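Local coordinates for protein tRNA (guanine-N(1)-)-methyltransferase (Corynebacterium diphtheriae, PDB 7KFF) that probably transfers a methyl group from S-adenosylmethionine to N1 of a guanine in tRNA, as a knotted methyltransferase of the SPOUT clan, at residues R18-T23 against G49-R54; E27-L32 against V201-I206; V64-F69 against V76-V81; P136-P141 against H161-C166. One frame throughout, in Å; residues are numbered along the deposited sequence.

Interaction 1. Residues R18-T23 against G49-R54; sequences RLDVIT and GVHDLR
Asp20 to Thr23 pair in order with Gly49 to Asp52 as neighbouring parallel strands, whose axes approach to 4.6 Å and diverge by 17°. The bonds step between the chains as in a parallel ladder: Gly49 N to Leu19 O, Val21 N to Gly49 O, His51 N to Val21 O and Thr23 N to His51 O. Leu53 N adds a bond to Thr23 O where the second strand passes into a 3-10 turn.

On the face that carries Asp20, Ile22 and His51, polar groups dominate. The first torsion of His51 sets CG beside the backbone N (chi1 -48°), and the ring reaches across to strand 17-23, where its NE2 donates to Asp20 OD1 over 2.7 Å. This bond is nearly straight (175°), lies in the ring plane and meets OD1 on its anti side. From the opposite face of the carboxylate, Arg18 grips side-on, NE reaching Asp20 OD2 at 3.0 Å and NH2 reaching Asp20 OD1 at 2.9 Å. OD2 also accepts from His161 of the adjoining strand, which leaves the carboxylate held by four donors. Gly49, lacking a side chain, allows the guanidinium to lie flat over its backbone, Gly49 N being 3.7 Å above the plane of the Arg18 group.

Apolar contacts follow at the other end. Ile22 CG2 meets Leu53 CD1 at 3.7 Å, the side chains crossing at about a right angle, and both touch Trp82 of helix 79-90. Thr23 CG2 touches Val50 CG1 at 3.8 Å, while Thr23 OG1 bonds to Glu200. With helix 35-42 between them, the strands form a beta-alpha-beta crossover at the border of the parallel SPOUT sheet.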
loop_
_atom_site.group_PDB
_atom_site.type_symbol
_atom_site.label_atom_id
_atom_site.label_comp_id
_atom_site.label_asym_id
_atom_site.label_seq_id
_atom_site.Cartn_x
_atom_site.Cartn_y
_atom_site.Cartn_z
ATOM N N ARG A 18 1.444 15.524 14.403
ATOM C CA ARG A 18 1.487 14.432 15.361
ATOM C C ARG A 18 0.753 13.228 14.801
ATOM O O ARG A 18 -0.401 13.343 14.380
ATOM C CB ARG A 18 0.825 14.857 16.668
ATOM C CG ARG A 18 0.693 13.790 17.708
ATOM C CD ARG A 18 2.013 13.293 18.238
ATOM N NE ARG A 18 1.767 12.274 19.247
ATOM C CZ ARG A 18 2.678 11.815 20.097
ATOM N NH1 ARG A 18 3.906 12.310 20.074
ATOM N NH2 ARG A 18 2.349 10.870 20.967
ATOM N N LEU A 19 1.428 12.089 14.772
ATOM C CA LEU A 19 0.843 10.813 14.417
ATOM C C LEU A 19 0.840 9.924 15.648
ATOM O O LEU A 19 1.874 9.757 16.288
ATOM C CB LEU A 19 1.663 10.092 13.356
ATOM C CG LEU A 19 1.941 10.815 12.062
ATOM C CD1 LEU A 19 2.720 9.889 11.119
ATOM C CD2 LEU A 19 0.681 11.338 11.406
ATOM N N ASP A 20 -0.308 9.345 15.972
ATOM C CA ASP A 20 -0.417 8.346 17.030
ATOM C C ASP A 20 -0.964 7.072 16.402
ATOM O O ASP A 20 -1.942 7.114 15.650
ATOM C CB ASP A 20 -1.327 8.813 18.156
ATOM C CG ASP A 20 -0.652 9.791 19.076
ATOM O OD1 ASP A 20 0.182 9.349 19.904
ATOM O OD2 ASP A 20 -0.900 11.009 18.932
ATOM N N VAL A 21 -0.340 5.943 16.700
ATOM C CA VAL A 21 -0.713 4.659 16.118
ATOM C C VAL A 21 -1.031 3.698 17.251
ATOM O O VAL A 21 -0.214 3.529 18.162
ATOM C CB VAL A 21 0.422 4.085 15.254
ATOM C CG1 VAL A 21 -0.035 2.807 14.558
ATOM C CG2 VAL A 21 0.920 5.093 14.262
ATOM N N ILE A 22 -2.193 3.052 17.189
ATOM C CA ILE A 22 -2.611 2.072 18.188
ATOM C C ILE A 22 -2.604 0.699 17.528
ATOM O O ILE A 22 -3.237 0.504 16.483
ATOM C CB ILE A 22 -3.996 2.396 18.770
ATOM C CG1 ILE A 22 -4.042 3.826 19.310
ATOM C CG2 ILE A 22 -4.349 1.395 19.864
ATOM C CD1 ILE A 22 -5.441 4.353 19.551
ATOM N N THR A 23 -1.875 -0.241 18.128
ATOM C CA THR A 23 -1.540 -1.495 17.471
ATOM C C THR A 23 -1.164 -2.553 18.501
ATOM O O THR A 23 -0.635 -2.243 19.566
ATOM C CB THR A 23 -0.353 -1.255 16.510
ATOM O OG1 THR A 23 0.163 -2.510 16.047
ATOM C CG2 THR A 23 0.797 -0.506 17.222
ATOM N N GLY A 49 3.853 8.865 18.077
ATOM C CA GLY A 49 3.575 8.017 19.217
ATOM C C GLY A 49 2.996 6.686 18.771
ATOM O O GLY A 49 2.048 6.661 17.991
ATOM N N VAL A 50 3.545 5.585 19.265
ATOM C CA VAL A 50 3.073 4.243 18.961
ATOM C C VAL A 50 2.663 3.589 20.271
ATOM O O VAL A 50 3.460 3.543 21.214
ATOM C CB VAL A 50 4.140 3.414 18.223
ATOM C CG1 VAL A 50 3.565 2.045 17.890
ATOM C CG2 VAL A 50 4.589 4.139 16.965
ATOM N N HIS A 51 1.428 3.090 20.330
ATOM C CA HIS A 51 0.823 2.611 21.568
ATOM C C HIS A 51 0.374 1.166 21.434
ATOM O O HIS A 51 -0.351 0.819 20.500
ATOM C CB HIS A 51 -0.397 3.463 21.931
ATOM C CG HIS A 51 -0.140 4.927 21.867
ATOM N ND1 HIS A 51 0.438 5.618 22.901
ATOM C CD2 HIS A 51 -0.335 5.821 20.872
ATOM C CE1 HIS A 51 0.567 6.887 22.560
ATOM N NE2 HIS A 51 0.107 7.036 21.331
ATOM N N ASP A 52 0.769 0.344 22.408
ATOM C CA ASP A 52 0.347 -1.051 22.457
ATOM C C ASP A 52 -1.101 -1.117 22.909
ATOM O O ASP A 52 -1.408 -0.776 24.051
ATOM C CB ASP A 52 1.253 -1.792 23.443
ATOM C CG ASP A 52 1.070 -3.303 23.426
ATOM O OD1 ASP A 52 0.053 -3.787 22.907
ATOM O OD2 ASP A 52 1.973 -3.996 23.958
ATOM N N LEU A 53 -1.974 -1.591 22.029
ATOM C CA LEU A 53 -3.392 -1.728 22.363
ATOM C C LEU A 53 -3.611 -2.532 23.635
ATOM O O LEU A 53 -4.590 -2.300 24.358
ATOM C CB LEU A 53 -4.104 -2.398 21.185
ATOM C CG LEU A 53 -5.616 -2.630 21.325
ATOM C CD1 LEU A 53 -6.377 -1.320 21.371
ATOM C CD2 LEU A 53 -6.102 -3.553 20.218
ATOM N N ARG A 54 -2.724 -3.486 23.925
ATOM C CA ARG A 54 -2.903 -4.320 25.112
ATOM C C ARG A 54 -2.807 -3.537 26.411
ATOM O O ARG A 54 -3.260 -4.036 27.450
ATOM C CB ARG A 54 -1.887 -5.456 25.109
ATOM C CG ARG A 54 -2.147 -6.435 23.995
ATOM C CD ARG A 54 -1.339 -7.724 24.135
ATOM N NE ARG A 54 -1.281 -8.352 22.822
ATOM C CZ ARG A 54 -2.200 -9.159 22.309
ATOM N NH1 ARG A 54 -3.279 -9.489 23.003
ATOM N NH2 ARG A 54 -2.045 -9.620 21.083
#

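Interaction 2. Residues E27-L32 against V201-I206; sequences EYLDPL and VAVLVI
Leu204 of helix 200-211 projects into the 3-10 connection 27-32, the part of the beta-alpha-beta unit that leads from strand 17-23 to helix 35-42 in this SPOUT fold. The tight part has two centres. One is a single methyl: Leu204 CD2 lies 3.7 Å from Leu32 CD2 and 3.8 Å from Leu29 CD1, which touch it on two adjacent sides. Leu204 CG itself stands anti to the carbonyl carbon (chi1 -62°). Leu29 CD1 also reaches Val203 CG1 at 3.9 Å, the two side chains crossing at about a right angle, and Val203 continues this apolar layer to Phe164 and Val21. In the other centre Tyr28 lies alongside Val201, pointing the same way, with Tyr28 OH 3.7 Å from Val201 CB. The hydroxyl makes a weak hydrogen bond to Glu208 of the second subunit. Val201 and Leu204 also pack on Leu204 and Val201 of that chain, and the neighbouring Ala202 touches the bound S-adenosylhomocysteine.

Around the other methyl of Leu204, CD1, side-chain contacts are longer. Pro31 CG stays 4.1 Å from Leu204 CD1, and Asp30 beside it turns its side chain to solvent. The tyrosine ring receives Leu204 CD1 at its edge, 4.2 Å from Tyr28 CE1.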
loop_
_atom_site.group_PDB
_atom_site.type_symbol
_atom_site.label_atom_id
_atom_site.label_comp_id
_atom_site.label_asym_id
_atom_site.label_seq_id
_atom_site.Cartn_x
_atom_site.Cartn_y
_atom_site.Cartn_z
ATOM N N GLU A 27 6.300 -2.668 17.250
ATOM C CA GLU A 27 7.562 -2.783 16.531
ATOM C C GLU A 27 7.377 -2.651 15.023
ATOM O O GLU A 27 8.325 -2.270 14.312
ATOM C CB GLU A 27 8.219 -4.121 16.901
ATOM C CG GLU A 27 7.412 -5.403 16.559
ATOM C CD GLU A 27 6.405 -5.878 17.624
ATOM O OE1 GLU A 27 5.953 -5.089 18.477
ATOM O OE2 GLU A 27 6.073 -7.083 17.602
ATOM N N TYR A 28 6.188 -2.967 14.507
ATOM C CA TYR A 28 5.950 -2.869 13.071
ATOM C C TYR A 28 6.110 -1.425 12.606
ATOM O O TYR A 28 6.398 -1.172 11.431
ATOM C CB TYR A 28 4.560 -3.405 12.745
ATOM C CG TYR A 28 4.433 -3.981 11.336
ATOM C CD1 TYR A 28 4.466 -3.152 10.214
ATOM C CD2 TYR A 28 4.253 -5.334 11.133
ATOM C CE1 TYR A 28 4.344 -3.677 8.926
ATOM C CE2 TYR A 28 4.116 -5.853 9.850
ATOM C CZ TYR A 28 4.160 -5.021 8.760
ATOM O OH TYR A 28 4.029 -5.546 7.476
ATOM N N LEU A 29 5.882 -0.469 13.501
ATOM C CA LEU A 29 5.952 0.937 13.150
ATOM C C LEU A 29 7.345 1.533 13.298
ATOM O O LEU A 29 7.511 2.745 13.123
ATOM C CB LEU A 29 4.938 1.744 13.932
ATOM C CG LEU A 29 3.461 1.557 13.614
ATOM C CD1 LEU A 29 3.153 1.766 12.103
ATOM C CD2 LEU A 29 2.904 0.195 14.052
ATOM N N ASP A 30 8.342 0.714 13.575
ATOM C CA ASP A 30 9.712 1.218 13.657
ATOM C C ASP A 30 10.135 2.005 12.407
ATOM O O ASP A 30 10.872 2.983 12.541
ATOM C CB ASP A 30 10.698 0.086 13.967
ATOM C CG ASP A 30 10.665 -0.381 15.427
ATOM O OD1 ASP A 30 10.010 0.256 16.276
ATOM O OD2 ASP A 30 11.323 -1.400 15.723
ATOM N N PRO A 31 9.668 1.676 11.196
ATOM C CA PRO A 31 10.076 2.469 10.023
ATOM C C PRO A 31 9.571 3.896 10.003
ATOM O O PRO A 31 10.079 4.697 9.199
ATOM C CB PRO A 31 9.574 1.647 8.830
ATOM C CG PRO A 31 9.543 0.236 9.343
ATOM C CD PRO A 31 9.071 0.384 10.788
ATOM N N LEU A 32 8.632 4.277 10.877
ATOM C CA LEU A 32 8.272 5.685 10.972
ATOM C C LEU A 32 9.432 6.527 11.483
ATOM O O LEU A 32 9.374 7.754 11.387
ATOM C CB LEU A 32 7.070 5.882 11.899
ATOM C CG LEU A 32 5.739 5.287 11.455
ATOM C CD1 LEU A 32 4.683 5.519 12.518
ATOM C CD2 LEU A 32 5.269 5.895 10.129
ATOM N N VAL A 201 0.958 -1.955 8.212
ATOM C CA VAL A 201 1.663 -1.609 6.980
ATOM C C VAL A 201 0.930 -0.504 6.235
ATOM O O VAL A 201 1.562 0.335 5.583
ATOM C CB VAL A 201 1.926 -2.843 6.098
ATOM C CG1 VAL A 201 0.655 -3.369 5.433
ATOM C CG2 VAL A 201 2.977 -2.535 5.057
ATOM N N ALA A 202 -0.396 -0.473 6.326
ATOM C CA ALA A 202 -1.143 0.605 5.688
ATOM C C ALA A 202 -0.860 1.946 6.350
ATOM O O ALA A 202 -0.851 2.971 5.664
ATOM C CB ALA A 202 -2.632 0.287 5.739
ATOM N N VAL A 203 -0.591 1.958 7.667
ATOM C CA VAL A 203 -0.145 3.182 8.328
ATOM C C VAL A 203 1.164 3.666 7.715
ATOM O O VAL A 203 1.332 4.851 7.422
ATOM C CB VAL A 203 -0.007 2.963 9.841
ATOM C CG1 VAL A 203 0.554 4.229 10.473
ATOM C CG2 VAL A 203 -1.358 2.577 10.436
ATOM N N LEU A 204 2.115 2.753 7.517
ATOM C CA LEU A 204 3.383 3.161 6.922
ATOM C C LEU A 204 3.185 3.759 5.529
ATOM O O LEU A 204 3.835 4.750 5.174
ATOM C CB LEU A 204 4.332 1.960 6.858
ATOM C CG LEU A 204 4.738 1.310 8.191
ATOM C CD1 LEU A 204 5.652 0.141 7.926
ATOM C CD2 LEU A 204 5.387 2.319 9.101
ATOM N N VAL A 205 2.285 3.165 4.730
ATOM C CA VAL A 205 1.992 3.667 3.392
ATOM C C VAL A 205 1.427 5.074 3.463
ATOM O O VAL A 205 1.902 5.997 2.785
ATOM C CB VAL A 205 1.032 2.714 2.669
ATOM C CG1 VAL A 205 0.458 3.376 1.430
ATOM C CG2 VAL A 205 1.723 1.399 2.314
ATOM N N ILE A 206 0.384 5.256 4.264
ATOM C CA ILE A 206 -0.283 6.553 4.346
ATOM C C ILE A 206 0.666 7.602 4.912
ATOM O O ILE A 206 0.730 8.741 4.427
ATOM C CB ILE A 206 -1.580 6.422 5.161
ATOM C CG1 ILE A 206 -2.604 5.560 4.412
ATOM C CG2 ILE A 206 -2.146 7.792 5.463
ATOM C CD1 ILE A 206 -3.760 5.060 5.278
#

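Interaction 3. Residues V64-F69 against V76-V81; sequences VDDSPF and VMKPTV
Asp66 and Val76 exchange two backbone hydrogen bonds: Val76 N donates to Asp66 O at 2.8 Å, and Asp66 N to Val76 O at 2.9 Å. A third joins Lys78 N to Val64 O, the amide approaching from above the carbonyl plane. Carbon donors add to the polar set, since Met77 CA comes within 3.2 Å of Val64 O and Asp65 CA equally near Val76 O.

The pairing is that of a short antiparallel beta hairpin, with Asp65 and Met77 as the non-hydrogen-bonded pair and Asp66 and Val76 as the hydrogen-bonded one. Its second strand leads straight into helix 79-90, with Lys78 at the N-cap position.

Aliphatic contacts come from both sides of this ladder. Val76 CG2 rests on Pro68 CB at 3.8 Å. Val64 divides its branches: CG2 runs beside the selenomethionine at position 77, 4.1 Å from Met77 CE, and CG1 faces Val81 CG1 on the helix at 4.2 Å.

Charged side chains meet less directly. Lys78 CG is anti to the carbonyl carbon (chi1 -71°), and the extended chain beyond it passes over the backbone of Val64 and Asp65 until CE lies 3.9 Å from Asp66 CB. Lys78 NZ makes a weak hydrogen bond to Ser63 and stays 5.1 Å from Asp66 OD2. Asp66 OD1 accepts from Ser67 N instead, and OD2 has a long, weak ion pair with Lys241 of the second subunit.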
loop_
_atom_site.group_PDB
_atom_site.type_symbol
_atom_site.label_atom_id
_atom_site.label_comp_id
_atom_site.label_asym_id
_atom_site.label_seq_id
_atom_site.Cartn_x
_atom_site.Cartn_y
_atom_site.Cartn_z
ATOM N N VAL A 64 -7.510 -8.926 23.384
ATOM C CA VAL A 64 -7.982 -7.828 22.550
ATOM C C VAL A 64 -9.000 -8.273 21.506
ATOM O O VAL A 64 -9.463 -7.439 20.714
ATOM C CB VAL A 64 -6.823 -7.070 21.877
ATOM C CG1 VAL A 64 -5.859 -6.536 22.905
ATOM C CG2 VAL A 64 -6.134 -7.961 20.860
ATOM N N ASP A 65 -9.343 -9.560 21.460
ATOM C CA ASP A 65 -10.186 -10.086 20.395
ATOM C C ASP A 65 -11.071 -11.197 20.936
ATOM O O ASP A 65 -10.799 -11.778 21.989
ATOM C CB ASP A 65 -9.363 -10.605 19.208
ATOM C CG ASP A 65 -8.366 -11.670 19.606
ATOM O OD1 ASP A 65 -7.288 -11.310 20.119
ATOM O OD2 ASP A 65 -8.661 -12.858 19.413
ATOM N N ASP A 66 -12.144 -11.482 20.201
ATOM C CA ASP A 66 -13.156 -12.442 20.628
ATOM C C ASP A 66 -13.909 -12.931 19.394
ATOM O O ASP A 66 -13.808 -12.354 18.309
ATOM C CB ASP A 66 -14.068 -11.772 21.675
ATOM C CG ASP A 66 -14.861 -12.745 22.529
ATOM O OD1 ASP A 66 -14.708 -13.981 22.406
ATOM O OD2 ASP A 66 -15.635 -12.223 23.358
ATOM N N SER A 67 -14.666 -14.011 19.574
ATOM C CA SER A 67 -15.364 -14.622 18.456
ATOM C C SER A 67 -16.441 -13.699 17.891
ATOM O O SER A 67 -17.059 -12.928 18.624
ATOM C CB SER A 67 -16.042 -15.906 18.920
ATOM O OG SER A 67 -15.076 -16.860 19.290
ATOM N N PRO A 68 -16.689 -13.758 16.584
ATOM C CA PRO A 68 -17.701 -12.875 16.001
ATOM C C PRO A 68 -19.114 -13.311 16.348
ATOM O O PRO A 68 -19.441 -14.504 16.348
ATOM C CB PRO A 68 -17.471 -13.007 14.495
ATOM C CG PRO A 68 -16.848 -14.323 14.330
ATOM C CD PRO A 68 -15.999 -14.553 15.552
ATOM N N PHE A 69 -19.964 -12.321 16.605
ATOM C CA PHE A 69 -21.396 -12.585 16.634
ATOM C C PHE A 69 -21.847 -13.109 15.276
ATOM O O PHE A 69 -21.361 -12.672 14.225
ATOM C CB PHE A 69 -22.182 -11.311 16.957
ATOM C CG PHE A 69 -22.364 -11.068 18.416
ATOM C CD1 PHE A 69 -23.124 -11.922 19.198
ATOM C CD2 PHE A 69 -21.796 -9.965 19.011
ATOM C CE1 PHE A 69 -23.280 -11.674 20.552
ATOM C CE2 PHE A 69 -21.957 -9.713 20.351
ATOM C CZ PHE A 69 -22.700 -10.568 21.127
ATOM N N VAL A 76 -12.611 -10.978 16.143
ATOM C CA VAL A 76 -12.913 -9.564 15.967
ATOM C C VAL A 76 -12.357 -8.820 17.165
ATOM O O VAL A 76 -12.484 -9.281 18.299
ATOM C CB VAL A 76 -14.441 -9.360 15.874
ATOM C CG1 VAL A 76 -14.803 -7.902 15.798
ATOM C CG2 VAL A 76 -15.000 -10.126 14.686
HETATM N N MSE A 77 -11.743 -7.672 16.924
HETATM C CA MSE A 77 -11.199 -6.925 18.045
HETATM C C MSE A 77 -12.257 -6.219 18.882
HETATM O O MSE A 77 -13.257 -5.719 18.352
HETATM C CB MSE A 77 -10.168 -5.916 17.598
HETATM C CG MSE A 77 -8.995 -6.512 16.822
HETATM SE SE MSE A 77 -7.595 -5.352 16.250
HETATM C CE MSE A 77 -6.071 -6.006 17.225
ATOM N N LYS A 78 -11.988 -6.171 20.198
ATOM C CA LYS A 78 -13.014 -5.906 21.198
ATOM C C LYS A 78 -13.281 -4.418 21.376
ATOM O O LYS A 78 -12.335 -3.644 21.574
ATOM C CB LYS A 78 -12.528 -6.435 22.556
ATOM C CG LYS A 78 -12.485 -7.938 22.705
ATOM C CD LYS A 78 -11.950 -8.318 24.100
ATOM C CE LYS A 78 -12.387 -9.687 24.553
ATOM N NZ LYS A 78 -11.759 -10.078 25.857
ATOM N N PRO A 79 -14.549 -3.995 21.386
ATOM C CA PRO A 79 -14.848 -2.586 21.696
ATOM C C PRO A 79 -14.431 -2.160 23.082
ATOM O O PRO A 79 -14.061 -0.996 23.269
ATOM C CB PRO A 79 -16.373 -2.475 21.526
ATOM C CG PRO A 79 -16.816 -3.684 20.915
ATOM C CD PRO A 79 -15.752 -4.750 21.011
ATOM N N THR A 80 -14.498 -3.053 24.073
ATOM C CA THR A 80 -14.169 -2.664 25.442
ATOM C C THR A 80 -12.680 -2.382 25.639
ATOM O O THR A 80 -12.296 -1.817 26.671
ATOM C CB THR A 80 -14.635 -3.726 26.439
ATOM O OG1 THR A 80 -14.036 -4.978 26.077
ATOM C CG2 THR A 80 -16.177 -3.850 26.446
ATOM N N VAL A 81 -11.847 -2.745 24.669
ATOM C CA VAL A 81 -10.432 -2.367 24.636
ATOM C C VAL A 81 -10.206 -1.163 23.730
ATOM O O VAL A 81 -9.576 -0.183 24.133
ATOM C CB VAL A 81 -9.579 -3.581 24.215
ATOM C CG1 VAL A 81 -8.099 -3.202 24.166
ATOM C CG2 VAL A 81 -9.812 -4.750 25.172
#

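Interaction 4. Residues P136-P141 against H161-C166; sequences PLLLVP and HIVFAC. With SAH (S-adenosyl-L-homocysteine), chain C.
Leu139 and Phe164 share nearly the same first torsion (chi1 -64° and -63°), each setting CG anti to its carbonyl carbon, and the two side chains lie side by side on one face of the sheet. Leu139 CD1 meets Phe164 CE2 at 3.7 Å, approaching the ring obliquely. The same methyl touches Ile162 CG2 at 3.7 Å. On the reverse face Leu138 CD1 lies 3.8 Å from Val163 CG1, and there Leu86, Val89 and Trp82 of helix 79-90 pack against the layer.

The backbones run parallel, 29° apart in axis direction. Leu137 N bonds to His161 O, Val163 N to Leu137 O, Leu139 N to Val163 O and Ala165 N to Leu139 O.

At the C-terminal end the ladder stops, because Pro141 has no amide hydrogen to offer; its CD sits 3.4 Å from Ala165 O instead. One water takes over the joint, donating to Pro141 O at 2.7 Å and to Ala165 O at 2.8 Å, and it is also hydrogen-bonded to the ribose O2' of the bound S-adenosylhomocysteine (SAH). SAH O2' itself donates to Pro141 O over 3.0 Å. Pro141 CB packs 3.5 Å from SAH N3 of the adenine. Tyr194 and Ile191 of the same chain and Ser228 and Asp227 of the second subunit also bond to SAH, consistent with the cofactor pocket of the knotted SPOUT methyltransferases, set at the C-terminal ends of parallel strands between two subunits.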
loop_
_atom_site.group_PDB
_atom_site.type_symbol
_atom_site.label_atom_id
_atom_site.label_comp_id
_atom_site.label_asym_id
_atom_site.label_seq_id
_atom_site.Cartn_x
_atom_site.Cartn_y
_atom_site.Cartn_z
ATOM N N PRO A 136 -9.687 15.626 16.099
ATOM C CA PRO A 136 -8.587 14.975 15.378
ATOM C C PRO A 136 -9.130 14.018 14.336
ATOM O O PRO A 136 -10.287 13.602 14.378
ATOM C CB PRO A 136 -7.828 14.220 16.474
ATOM C CG PRO A 136 -8.802 14.094 17.590
ATOM C CD PRO A 136 -9.759 15.212 17.512
ATOM N N LEU A 137 -8.270 13.652 13.399
ATOM C CA LEU A 137 -8.615 12.706 12.348
ATOM C C LEU A 137 -8.239 11.300 12.800
ATOM O O LEU A 137 -7.106 11.075 13.237
ATOM C CB LEU A 137 -7.848 13.038 11.067
ATOM C CG LEU A 137 -8.084 12.138 9.854
ATOM C CD1 LEU A 137 -9.520 12.228 9.372
ATOM C CD2 LEU A 137 -7.130 12.505 8.728
ATOM N N LEU A 138 -9.187 10.362 12.699
ATOM C CA LEU A 138 -8.954 8.945 12.935
ATOM C C LEU A 138 -9.007 8.205 11.610
ATOM O O LEU A 138 -10.044 8.214 10.929
ATOM C CB LEU A 138 -9.990 8.368 13.893
ATOM C CG LEU A 138 -9.903 6.867 14.138
ATOM C CD1 LEU A 138 -8.596 6.507 14.832
ATOM C CD2 LEU A 138 -11.081 6.349 14.935
ATOM N N LEU A 139 -7.884 7.589 11.245
ATOM C CA LEU A 139 -7.803 6.748 10.056
ATOM C C LEU A 139 -7.852 5.280 10.471
ATOM O O LEU A 139 -7.099 4.848 11.348
ATOM C CB LEU A 139 -6.546 7.035 9.249
ATOM C CG LEU A 139 -6.507 8.451 8.686
ATOM C CD1 LEU A 139 -5.250 8.647 7.875
ATOM C CD2 LEU A 139 -7.726 8.791 7.852
ATOM N N VAL A 140 -8.760 4.540 9.851
ATOM C CA VAL A 140 -8.988 3.133 10.139
ATOM C C VAL A 140 -8.735 2.354 8.860
ATOM O O VAL A 140 -9.602 2.289 7.979
ATOM C CB VAL A 140 -10.420 2.881 10.651
ATOM C CG1 VAL A 140 -10.571 1.408 11.006
ATOM C CG2 VAL A 140 -10.769 3.790 11.834
ATOM N N PRO A 141 -7.556 1.759 8.705
ATOM C CA PRO A 141 -7.297 0.964 7.504
ATOM C C PRO A 141 -8.243 -0.226 7.435
ATOM O O PRO A 141 -8.454 -0.946 8.413
ATOM C CB PRO A 141 -5.840 0.535 7.678
ATOM C CG PRO A 141 -5.237 1.582 8.558
ATOM C CD PRO A 141 -6.333 1.970 9.516
ATOM N N HIS A 161 -3.117 16.439 13.840
ATOM C CA HIS A 161 -3.132 15.218 14.639
ATOM C C HIS A 161 -3.903 14.150 13.886
ATOM O O HIS A 161 -5.115 14.306 13.656
ATOM C CB HIS A 161 -3.804 15.470 15.993
ATOM C CG HIS A 161 -3.621 14.357 16.966
ATOM N ND1 HIS A 161 -4.387 14.223 18.102
ATOM C CD2 HIS A 161 -2.746 13.325 16.979
ATOM C CE1 HIS A 161 -3.979 13.166 18.779
ATOM N NE2 HIS A 161 -2.994 12.595 18.114
ATOM N N ILE A 162 -3.200 13.079 13.529
ATOM C CA ILE A 162 -3.789 11.896 12.921
ATOM C C ILE A 162 -3.555 10.713 13.850
ATOM O O ILE A 162 -2.418 10.450 14.255
ATOM C CB ILE A 162 -3.240 11.615 11.511
ATOM C CG1 ILE A 162 -3.351 12.840 10.608
ATOM C CG2 ILE A 162 -4.000 10.429 10.922
ATOM C CD1 ILE A 162 -2.782 12.640 9.206
ATOM N N VAL A 163 -4.632 10.010 14.182
ATOM C CA VAL A 163 -4.600 8.768 14.944
ATOM C C VAL A 163 -4.950 7.641 13.987
ATOM O O VAL A 163 -5.850 7.787 13.148
ATOM C CB VAL A 163 -5.572 8.845 16.139
ATOM C CG1 VAL A 163 -5.569 7.545 16.912
ATOM C CG2 VAL A 163 -5.195 10.027 17.048
ATOM N N PHE A 164 -4.240 6.531 14.109
ATOM C CA PHE A 164 -4.482 5.326 13.327
ATOM C C PHE A 164 -4.889 4.172 14.231
ATOM O O PHE A 164 -4.196 3.883 15.205
ATOM C CB PHE A 164 -3.229 4.899 12.567
ATOM C CG PHE A 164 -2.750 5.877 11.540
ATOM C CD1 PHE A 164 -1.898 6.897 11.904
ATOM C CD2 PHE A 164 -3.063 5.716 10.204
ATOM C CE1 PHE A 164 -1.387 7.769 10.952
ATOM C CE2 PHE A 164 -2.554 6.576 9.249
ATOM C CZ PHE A 164 -1.710 7.605 9.626
ATOM N N ALA A 165 -5.985 3.497 13.891
ATOM C CA ALA A 165 -6.447 2.301 14.594
ATOM C C ALA A 165 -6.145 1.095 13.715
ATOM O O ALA A 165 -6.788 0.909 12.684
ATOM C CB ALA A 165 -7.941 2.389 14.896
ATOM N N CYS A 166 -5.165 0.281 14.111
ATOM C CA CYS A 166 -4.696 -0.830 13.289
ATOM C C CYS A 166 -5.439 -2.122 13.578
ATOM O O CYS A 166 -5.325 -2.678 14.670
ATOM C CB CYS A 166 -3.207 -1.085 13.482
ATOM S SG CYS A 166 -2.167 0.319 13.092
HETATM N N SAH C . -11.929 -10.464 6.440
HETATM C CA SAH C . -11.415 -9.144 6.134
HETATM C CB SAH C . -9.919 -9.198 6.347
HETATM C CG SAH C . -9.379 -8.256 7.407
HETATM S SD SAH C . -7.632 -8.196 7.054
HETATM C C SAH C . -11.678 -8.687 4.709
HETATM O O SAH C . -11.218 -9.304 3.751
HETATM O OXT SAH C . -12.335 -7.670 4.495
HETATM C "C5'" SAH C . -7.089 -7.604 8.652
HETATM C "C4'" SAH C . -6.796 -6.119 8.702
HETATM O "O4'" SAH C . -5.745 -5.770 7.803
HETATM C "C3'" SAH C . -7.946 -5.160 8.356
HETATM O "O3'" SAH C . -8.853 -5.054 9.392
HETATM C "C2'" SAH C . -7.164 -3.882 8.050
HETATM O "O2'" SAH C . -6.743 -3.246 9.232
HETATM C "C1'" SAH C . -5.946 -4.442 7.347
HETATM N N9 SAH C . -6.106 -4.490 5.882
HETATM C C8 SAH C . -6.221 -5.609 5.088
HETATM N N7 SAH C . -6.269 -5.232 3.797
HETATM C C5 SAH C . -6.209 -3.872 3.760
HETATM C C6 SAH C . -6.227 -2.952 2.722
HETATM N N6 SAH C . -6.339 -3.288 1.420
HETATM N N1 SAH C . -6.136 -1.615 3.036
HETATM C C2 SAH C . -6.013 -1.212 4.344
HETATM N N3 SAH C . -5.983 -2.106 5.372
HETATM C C4 SAH C . -6.085 -3.406 5.066
HETATM O O HOH W 1 -7.957 -1.038 11.059
#

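From the N terminus, interaction 1 closes the first loop, bringing strand 46-52 back beside strand 17-23. The connection 27-32 inside that loop meets helix 200-211 much later in the chain, so interaction 2 crosses interaction 1 and encloses interactions 3 and 4. Interaction 3 closes a short hairpin after interaction 1 and touches it through Leu53, whose CD2 packs on Met77 CE. Interaction 4 then closes the loop holding strand 146-147 and helix 150-156, within the sheet that interaction 1 also enters, since 161-165 neighbours 17-23. Helix 200-211 lies against strands of both, with Ala202 on Pro141. Interactions 2 and 3, about 11 Å apart at their nearest atoms, both touch the second subunit.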